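Local coordinates for putative translational inhibitor protein (PDB 5V4D) that is of unknown function but belongs to the Rid (YjgF-like) family, whose characterised members hydrolyse reactive enamine and imine intermediates, at residues P36-P39 and D40-D43; N59-A62 and V63-A67; I84-S87 and S88-N91. All coordinates share one frame; numbering follows the deposited sequence.

Contact 1: residues P36-P39 and D40-D43; sequences PINP and DTGD
The amide of Asn38 lies flat beneath Asp40 and Thr41, which both approach the same face: the backbone N of Asp40 over its OD1 end, and OG1 and CG2 of Thr41 over its CG and ND2. The carboxylate of Asp40 is turned 70° from this amide plane, and one of its faces looks onto Asn38 OD1 and the ring of Pro39. These groups decorate a four-residue reverse turn, 39-42, of the kind found in 4:6 hairpins. Pro39 and Asp40 have helical backbone angles, Thr41 departs from them in the bridge region, and Gly42 has a positive phi that turns the chain back.

Backbone bonds define the closure. Asn38 O takes two donors, Gly42 N at 2.8 Å nearly in line with its C=O bond, and Thr41 N at 3.2 Å from above the carbonyl plane. Asn38 N returns the link by donating to Asp43 O at 2.8 Å. Placed anti to the backbone N (chi1 174°), the amide reaches forward over the turn, where Asn38 OD1 accepts from Asp40 N at 2.9 Å, the bond of an Asx turn. The donor stands 43° out of the amide plane, so this oxygen is not met at a lone pair.

On the inner side, Ile37 lays CG2 against the Gly42 carbonyl carbon at 3.6 Å, while its CD1 packs on the Asp43 backbone. Pro36 and Pro39 rest on helix 49-66, and Ile37 O is bonded to Asn59 ND2 of that helix, fastening the loop to the body of the fold. A water joins Asn38 ND2 to Thr41 OG1, holding the two polar ends together. Thr41 OG1 also closes an ST turn, accepting from Asp43 N at 3.1 Å.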
ATOM      1  N   PRO A  36     -16.279   6.276   3.604  1.00 12.99           N
ATOM      2  CA  PRO A  36     -17.349   7.242   3.309  1.00 13.96           C
ATOM      3  C   PRO A  36     -18.207   7.556   4.530  1.00 14.39           C
ATOM      4  O   PRO A  36     -19.440   7.480   4.477  1.00 15.42           O
ATOM      5  CB  PRO A  36     -18.188   6.537   2.236  1.00 13.92           C
ATOM      6  CG  PRO A  36     -17.471   5.318   1.876  1.00 20.14           C
ATOM      7  CD  PRO A  36     -16.509   4.982   2.926  1.00 15.59           C
ATOM      8  N   ILE A  37     -17.543   7.979   5.618  1.00 13.04           N
ATOM      9  CA  ILE A  37     -18.216   8.447   6.823  1.00 14.16           C
ATOM     10  C   ILE A  37     -18.496   9.934   6.670  1.00 13.68           C
ATOM     11  O   ILE A  37     -17.611  10.702   6.264  1.00 15.82           O
ATOM     12  CB  ILE A  37     -17.360   8.189   8.077  1.00 15.15           C
ATOM     13  CG1 ILE A  37     -17.209   6.700   8.343  1.00 19.77           C
ATOM     14  CG2 ILE A  37     -17.977   8.937   9.319  1.00 16.87           C
ATOM     15  CD1 ILE A  37     -18.494   6.050   8.650  1.00 24.00           C
ATOM     16  N   ASN A  38     -19.728  10.341   6.976  1.00 15.23           N
ATOM     17  CA  ASN A  38     -20.043  11.781   7.086  1.00 14.81           C
ATOM     18  C   ASN A  38     -19.430  12.302   8.380  1.00 16.73           C
ATOM     19  O   ASN A  38     -19.870  11.892   9.466  1.00 17.98           O
ATOM     20  CB  ASN A  38     -21.573  11.956   7.059  1.00 15.10           C
ATOM     21  CG  ASN A  38     -22.031  13.396   7.323  1.00 16.78           C
ATOM     22  OD1 ASN A  38     -21.215  14.265   7.653  1.00 17.56           O
ATOM     23  ND2 ASN A  38     -23.340  13.647   7.178  1.00 16.52           N
ATOM     24  N   PRO A  39     -18.441  13.188   8.338  1.00 15.88           N
ATOM     25  CA  PRO A  39     -17.781  13.583   9.594  1.00 17.06           C
ATOM     26  C   PRO A  39     -18.696  14.286  10.575  1.00 19.13           C
ATOM     27  O   PRO A  39     -18.404  14.282  11.778  1.00 21.85           O
ATOM     28  CB  PRO A  39     -16.646  14.497   9.117  1.00 20.11           C
ATOM     29  CG  PRO A  39     -17.116  15.050   7.804  1.00 23.50           C
ATOM     30  CD  PRO A  39     -17.917  13.921   7.165  1.00 17.71           C
ATOM     31  N   ASP A  40     -19.781  14.895  10.101  1.00 17.38           N
ATOM     32  CA  ASP A  40     -20.664  15.671  10.953  1.00 18.82           C
ATOM     33  C   ASP A  40     -21.568  14.773  11.791  1.00 21.68           C
ATOM     34  O   ASP A  40     -21.985  15.185  12.881  1.00 23.26           O
ATOM     35  CB  ASP A  40     -21.506  16.618  10.097  1.00 18.10           C
ATOM     36  CG  ASP A  40     -20.639  17.565   9.227  1.00 23.96           C
ATOM     37  OD1 ASP A  40     -19.510  17.858   9.626  1.00 27.68           O
ATOM     38  OD2 ASP A  40     -21.101  17.992   8.156  1.00 29.17           O
ATOM     39  N   THR A  41     -21.861  13.553  11.322  1.00 18.88           N
ATOM     40  CA  THR A  41     -22.742  12.620  12.030  1.00 18.15           C
ATOM     41  C   THR A  41     -22.056  11.362  12.515  1.00 17.83           C
ATOM     42  O   THR A  41     -22.600  10.692  13.415  1.00 21.67           O
ATOM     43  CB  THR A  41     -23.889  12.136  11.139  1.00 16.35           C
ATOM     44  OG1 THR A  41     -23.348  11.376  10.038  1.00 16.14           O
ATOM     45  CG2 THR A  41     -24.737  13.333  10.665  1.00 21.26           C
ATOM     46  N   GLY A  42     -20.932  10.988  11.906  1.00 15.92           N
ATOM     47  CA  GLY A  42     -20.241   9.745  12.180  1.00 18.37           C
ATOM     48  C   GLY A  42     -20.815   8.530  11.506  1.00 18.66           C
ATOM     49  O   GLY A  42     -20.259   7.442  11.683  1.00 21.68           O
ATOM     50  N   ASP A  43     -21.864   8.687  10.685  1.00 19.74           N
ATOM     51  CA  ASP A  43     -22.503   7.604   9.952  1.00 19.10           C
ATOM     52  C   ASP A  43     -21.881   7.386   8.575  1.00 17.53           C
ATOM     53  O   ASP A  43     -21.517   8.350   7.887  1.00 19.70           O
ATOM     54  CB  ASP A  43     -23.994   7.885   9.733  1.00 18.69           C
ATOM     55  CG  ASP A  43     -24.826   7.657  10.960  1.00 25.96           C
ATOM     56  OD1 ASP A  43     -24.318   7.063  11.936  1.00 27.64           O
ATOM     57  OD2 ASP A  43     -26.002   8.063  10.891  1.00 28.90           O
TER
HETATM   58  O   HOH W   1     -24.981  10.949   7.867  1.00 21.25           O

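Contact 2: residues N59-A62 and V63-A67; sequences NIDA and VLLQA
Ile60 and Leu64 run alongside one another in the same direction, one helical turn apart, whereas Asp61 and Leu65 meet at a slant on the neighbouring ridge. In the first pair Ile60 CG2 meets Leu64 CD1 at 4.0 Å, an ordinary branch-to-branch packing distance. This apolar ridge faces the sheet: Ile60 packs on Ile122 and Val124, and Leu64 on Leu29, so helix 49-66 covers strands 120-127 and 28-31.

Beneath the side chains run regular i to i+4 bonds, of which Leu65 N to Asp61 O is 2.9 Å and Leu64 N to Ile60 O is 3.0 Å. Both angles at hydrogen are 167°, as expected for alpha-helical bonds.

Asp61 has its CG anti to the backbone N (chi1 -160°), which swings the carboxylate toward the next turn. There Asp61 OD2 comes alongside the methyl CD1 of Leu65, at 3.6 Å, while OD1 is hydrogen-bonded to the hydroxyl of Tyr97 on helix 87-98. The two oxygens thus have different surroundings, one polar and one partly shielded by a leucine methyl, and the tyrosine bond probably fixes how the carboxylate is rotated.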
ATOM      1  N   ASN A  59     -13.580  13.921   2.405  1.00 14.30           N
ATOM      2  CA  ASN A  59     -12.849  13.657   3.645  1.00 13.73           C
ATOM      3  C   ASN A  59     -11.350  13.812   3.434  1.00 14.49           C
ATOM      4  O   ASN A  59     -10.656  14.416   4.262  1.00 15.44           O
ATOM      5  CB  ASN A  59     -13.172  12.238   4.163  1.00 14.05           C
ATOM      6  CG  ASN A  59     -14.610  12.101   4.626  1.00 15.29           C
ATOM      7  OD1 ASN A  59     -15.301  13.095   4.791  1.00 16.00           O
ATOM      8  ND2 ASN A  59     -15.055  10.865   4.863  1.00 16.96           N
ATOM      9  N   ILE A  60     -10.840  13.295   2.320  1.00 14.14           N
ATOM     10  CA  ILE A  60      -9.431  13.503   1.973  1.00 15.90           C
ATOM     11  C   ILE A  60      -9.120  14.986   1.850  1.00 14.81           C
ATOM     12  O   ILE A  60      -8.122  15.458   2.382  1.00 16.35           O
ATOM     13  CB  ILE A  60      -9.080  12.768   0.666  1.00 15.38           C
ATOM     14  CG1 ILE A  60      -9.077  11.248   0.893  1.00 13.90           C
ATOM     15  CG2 ILE A  60      -7.725  13.289   0.077  1.00 15.24           C
ATOM     16  CD1 ILE A  60      -9.099  10.417  -0.448  1.00 15.46           C
ATOM     17  N   ASP A  61      -9.961  15.735   1.143  1.00 13.43           N
ATOM     18  CA  ASP A  61      -9.695  17.159   0.981  1.00 14.91           C
ATOM     19  C   ASP A  61      -9.574  17.851   2.336  1.00 16.70           C
ATOM     20  O   ASP A  61      -8.692  18.693   2.533  1.00 17.98           O
ATOM     21  CB  ASP A  61     -10.805  17.782   0.129  1.00 14.59           C
ATOM     22  CG  ASP A  61     -10.374  19.084  -0.478  1.00 18.95           C
ATOM     23  OD1 ASP A  61      -9.554  19.014  -1.410  1.00 20.96           O
ATOM     24  OD2 ASP A  61     -10.902  20.148  -0.072  1.00 22.91           O
ATOM     25  N   ALA A  62     -10.459  17.516   3.287  1.00 14.49           N
ATOM     26  CA  ALA A  62     -10.387  18.140   4.611  1.00 15.71           C
ATOM     27  C   ALA A  62      -9.043  17.884   5.291  1.00 15.25           C
ATOM     28  O   ALA A  62      -8.514  18.768   5.995  1.00 17.24           O
ATOM     29  CB  ALA A  62     -11.526  17.633   5.509  1.00 16.69           C
ATOM     30  N   VAL A  63      -8.510  16.665   5.147  1.00 14.40           N
ATOM     31  CA  VAL A  63      -7.232  16.325   5.747  1.00 14.93           C
ATOM     32  C   VAL A  63      -6.112  17.126   5.097  1.00 16.20           C
ATOM     33  O   VAL A  63      -5.277  17.719   5.787  1.00 17.97           O
ATOM     34  CB  VAL A  63      -6.996  14.813   5.620  1.00 14.78           C
ATOM     35  CG1 VAL A  63      -5.540  14.464   6.035  1.00 16.02           C
ATOM     36  CG2 VAL A  63      -8.027  14.108   6.464  1.00 17.54           C
ATOM     37  N   LEU A  64      -6.137  17.237   3.764  1.00 15.15           N
ATOM     38  CA  LEU A  64      -5.130  18.025   3.064  1.00 16.42           C
ATOM     39  C   LEU A  64      -5.160  19.476   3.537  1.00 16.14           C
ATOM     40  O   LEU A  64      -4.114  20.068   3.818  1.00 17.02           O
ATOM     41  CB  LEU A  64      -5.396  17.980   1.566  1.00 14.46           C
ATOM     42  CG  LEU A  64      -5.327  16.593   0.943  1.00 16.63           C
ATOM     43  CD1 LEU A  64      -5.673  16.713  -0.553  1.00 19.80           C
ATOM     44  CD2 LEU A  64      -3.950  15.960   1.188  1.00 19.49           C
ATOM     45  N   LEU A  65      -6.360  20.071   3.597  1.00 17.76           N
ATOM     46  CA  LEU A  65      -6.469  21.485   3.993  1.00 17.89           C
ATOM     47  C   LEU A  65      -5.926  21.709   5.392  1.00 19.08           C
ATOM     48  O   LEU A  65      -5.244  22.708   5.638  1.00 20.38           O
ATOM     49  CB  LEU A  65      -7.920  21.944   3.914  1.00 19.37           C
ATOM     50  CG  LEU A  65      -8.501  21.972   2.495  1.00 24.99           C
ATOM     51  CD1 LEU A  65      -9.943  22.471   2.499  1.00 28.86           C
ATOM     52  CD2 LEU A  65      -7.658  22.818   1.579  1.00 31.55           C
ATOM     53  N   GLN A  66      -6.221  20.796   6.320  1.00 17.19           N
ATOM     54  CA  GLN A  66      -5.744  20.987   7.687  1.00 19.67           C
ATOM     55  C   GLN A  66      -4.226  20.938   7.730  1.00 21.19           C
ATOM     56  O   GLN A  66      -3.597  21.638   8.547  1.00 22.36           O
ATOM     57  CB  GLN A  66      -6.353  19.917   8.589  1.00 20.38           C
ATOM     58  CG  GLN A  66      -5.880  19.973  10.048  1.00 20.47           C
ATOM     59  CD  GLN A  66      -6.280  21.236  10.738  1.00 21.82           C
ATOM     60  OE1 GLN A  66      -7.165  21.952  10.298  1.00 21.41           O
ATOM     61  NE2 GLN A  66      -5.619  21.517  11.863  1.00 25.11           N
ATOM     62  N   ALA A  67      -3.626  20.121   6.851  1.00 18.48           N
ATOM     63  CA  ALA A  67      -2.176  20.038   6.708  1.00 20.05           C
ATOM     64  C   ALA A  67      -1.576  21.226   5.970  1.00 24.04           C
ATOM     65  O   ALA A  67      -0.352  21.307   5.879  1.00 24.19           O
ATOM     66  CB  ALA A  67      -1.780  18.739   5.977  1.00 20.38           C
TER

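Contact 3: residues I84-S87 and S88-N91; sequences INNS and SQVN
A 3-10 turn at 84-86 runs directly into helix 87-98, and the first i to i+4 bonds across the junction are Val90 N to Asn86 O at 3.0 Å and Asn91 N to Ser87 O at 2.8 Å, both close to straight.

Ser87 secures the join from within the turn. Ser87 OG, set beside its own backbone N (chi1 -66°), donates back to Ile84 O at 2.8 Å, and the backbone N of Ser87 gives a second bond to the same oxygen. One carbonyl is therefore gripped by main chain and side chain of a single residue. A glycerol is also bonded to it.

The amides of Asn86 and Gln89 stand nearly perpendicular, their planes 76° apart, with Asn86 OD1 3.7 Å from Gln89 OE1. Two acceptors this close offer no bond to each other, and Gln89 finds its partners elsewhere: NE2 donates to Glu50, while OE1 accepts from a water at 2.8 Å. That water also accepts from Gln89 N and donates to Asn85 O, so it stands in for the direct helical bond between these two residues. A second water accepts from Ser88 N at 2.9 Å and reaches Asn85 O by a weak bond. Ser87 O lies against the face of the Asn91 amide, 3.2 Å from Asn91 CG, so ND2 does not point at it; Asn91 OD1 accepts from Arg106.

Val90 turns inward, packing on Ile79 of the sheet and on Ile49 and Thr53 of the other long helix. Leu114 and Pro18 of a neighbouring subunit touch Ile84 and Asn91, respectively. Together this is the N-terminal end of a helix entered through a 3-10 turn, with waters bridging its first N-H groups to the preceding carbonyl, beside a subunit interface, in a family whose trimers carry their clefts between subunits.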
ATOM      1  N   ILE A  84     -14.911  -4.740  -8.190  1.00 13.80           N
ATOM      2  CA  ILE A  84     -14.094  -4.182  -9.281  1.00 13.69           C
ATOM      3  C   ILE A  84     -14.968  -3.563 -10.358  1.00 14.87           C
ATOM      4  O   ILE A  84     -14.529  -2.650 -11.066  1.00 16.94           O
ATOM      5  CB  ILE A  84     -13.152  -5.285  -9.845  1.00 15.81           C
ATOM      6  CG1 ILE A  84     -11.985  -4.704 -10.626  1.00 16.09           C
ATOM      7  CG2 ILE A  84     -13.856  -6.261 -10.775  1.00 16.07           C
ATOM      8  CD1 ILE A  84     -10.994  -3.938  -9.727  1.00 17.60           C
ATOM      9  N   ASN A  85     -16.209  -4.025 -10.495  1.00 17.43           N
ATOM     10  CA  ASN A  85     -17.100  -3.434 -11.489  1.00 14.81           C
ATOM     11  C   ASN A  85     -17.586  -2.046 -11.109  1.00 17.05           C
ATOM     12  O   ASN A  85     -18.228  -1.388 -11.940  1.00 18.53           O
ATOM     13  CB  ASN A  85     -18.265  -4.369 -11.734  1.00 16.28           C
ATOM     14  CG  ASN A  85     -17.814  -5.692 -12.308  1.00 23.02           C
ATOM     15  OD1 ASN A  85     -17.035  -5.739 -13.256  1.00 23.30           O
ATOM     16  ND2 ASN A  85     -18.271  -6.777 -11.700  1.00 27.53           N
ATOM     17  N   ASN A  86     -17.273  -1.578  -9.893  1.00 15.08           N
ATOM     18  CA  ASN A  86     -17.583  -0.213  -9.496  1.00 18.03           C
ATOM     19  C   ASN A  86     -16.464   0.745  -9.888  1.00 14.36           C
ATOM     20  O   ASN A  86     -16.575   1.954  -9.631  1.00 15.83           O
ATOM     21  CB  ASN A  86     -17.841  -0.159  -7.987  1.00 16.28           C
ATOM     22  CG  ASN A  86     -19.247  -0.591  -7.631  1.00 16.08           C
ATOM     23  OD1 ASN A  86     -20.159  -0.536  -8.469  1.00 20.95           O
ATOM     24  ND2 ASN A  86     -19.457  -0.951  -6.364  1.00 17.23           N
ATOM     25  N   SER A  87     -15.389   0.227 -10.495  1.00 15.13           N
ATOM     26  CA  SER A  87     -14.209   1.056 -10.784  1.00 14.58           C
ATOM     27  C   SER A  87     -14.559   2.242 -11.662  1.00 15.13           C
ATOM     28  O   SER A  87     -14.062   3.348 -11.426  1.00 17.10           O
ATOM     29  CB  SER A  87     -13.119   0.245 -11.476  1.00 19.29           C
ATOM     30  OG  SER A  87     -12.598  -0.745 -10.607  1.00 25.90           O
ATOM     31  N   SER A  88     -15.397   2.037 -12.677  1.00 16.26           N
ATOM     32  CA  SER A  88     -15.673   3.155 -13.581  1.00 16.66           C
ATOM     33  C   SER A  88     -16.424   4.276 -12.877  1.00 16.18           C
ATOM     34  O   SER A  88     -16.109   5.462 -13.067  1.00 17.35           O
ATOM     35  CB  SER A  88     -16.449   2.666 -14.785  1.00 20.40           C
ATOM     36  OG  SER A  88     -15.523   1.941 -15.585  1.00 26.94           O
ATOM     37  N   GLN A  89     -17.420   3.928 -12.056  1.00 15.75           N
ATOM     38  CA  GLN A  89     -18.151   4.966 -11.342  1.00 15.73           C
ATOM     39  C   GLN A  89     -17.251   5.699 -10.358  1.00 14.58           C
ATOM     40  O   GLN A  89     -17.387   6.913 -10.180  1.00 17.71           O
ATOM     41  CB  GLN A  89     -19.343   4.374 -10.608  1.00 15.92           C
ATOM     42  CG  GLN A  89     -20.474   4.085 -11.590  1.00 17.37           C
ATOM     43  CD  GLN A  89     -21.519   3.195 -10.957  1.00 19.48           C
ATOM     44  OE1 GLN A  89     -21.349   1.950 -10.886  1.00 24.61           O
ATOM     45  NE2 GLN A  89     -22.593   3.803 -10.477  1.00 21.08           N
ATOM     46  N   VAL A  90     -16.322   4.979  -9.709  1.00 13.70           N
ATOM     47  CA  VAL A  90     -15.350   5.660  -8.855  1.00 14.31           C
ATOM     48  C   VAL A  90     -14.494   6.591  -9.688  1.00 15.48           C
ATOM     49  O   VAL A  90     -14.297   7.756  -9.321  1.00 15.82           O
ATOM     50  CB  VAL A  90     -14.481   4.640  -8.094  1.00 14.13           C
ATOM     51  CG1 VAL A  90     -13.287   5.328  -7.396  1.00 17.16           C
ATOM     52  CG2 VAL A  90     -15.376   3.866  -7.060  1.00 14.26           C
ATOM     53  N   ASN A  91     -13.934   6.069 -10.788  1.00 15.97           N
ATOM     54  CA  ASN A  91     -13.045   6.861 -11.656  1.00 14.24           C
ATOM     55  C   ASN A  91     -13.727   8.126 -12.150  1.00 16.32           C
ATOM     56  O   ASN A  91     -13.087   9.185 -12.256  1.00 14.93           O
ATOM     57  CB  ASN A  91     -12.597   6.014 -12.864  1.00 14.74           C
ATOM     58  CG  ASN A  91     -11.550   4.995 -12.501  1.00 19.91           C
ATOM     59  OD1 ASN A  91     -10.843   5.179 -11.538  1.00 23.06           O
ATOM     60  ND2 ASN A  91     -11.447   3.912 -13.284  1.00 21.69           N
TER
HETATM   61  O   HOH W   2     -18.931   1.397 -12.270  1.00 19.45           O
HETATM   62  O   HOH W   3     -15.990  -0.610 -13.707  1.00 24.82           O

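How the contacts relate
Contacts 1 and 2 meet directly: Ile37 O and Asn59 ND2 are 2.9 Å apart, and Pro39 CD packs against Asn59 OD1 at 3.6 Å, although their centres lie about 15 Å apart. Asn59 thus ties the turn to the start of contact 2 on helix 49-66. Contact 3 is separate. Its centre is about 22 Å from that of contact 1 and 23 Å from that of contact 2, and it lies across the chain's centre from contact 2. Asn91 has its side chain about 8 Å from a calcium ion, and Asp92 and Asp96 of the same helix belong to a calcium site. Among the three, contact 3 alone touches another subunit.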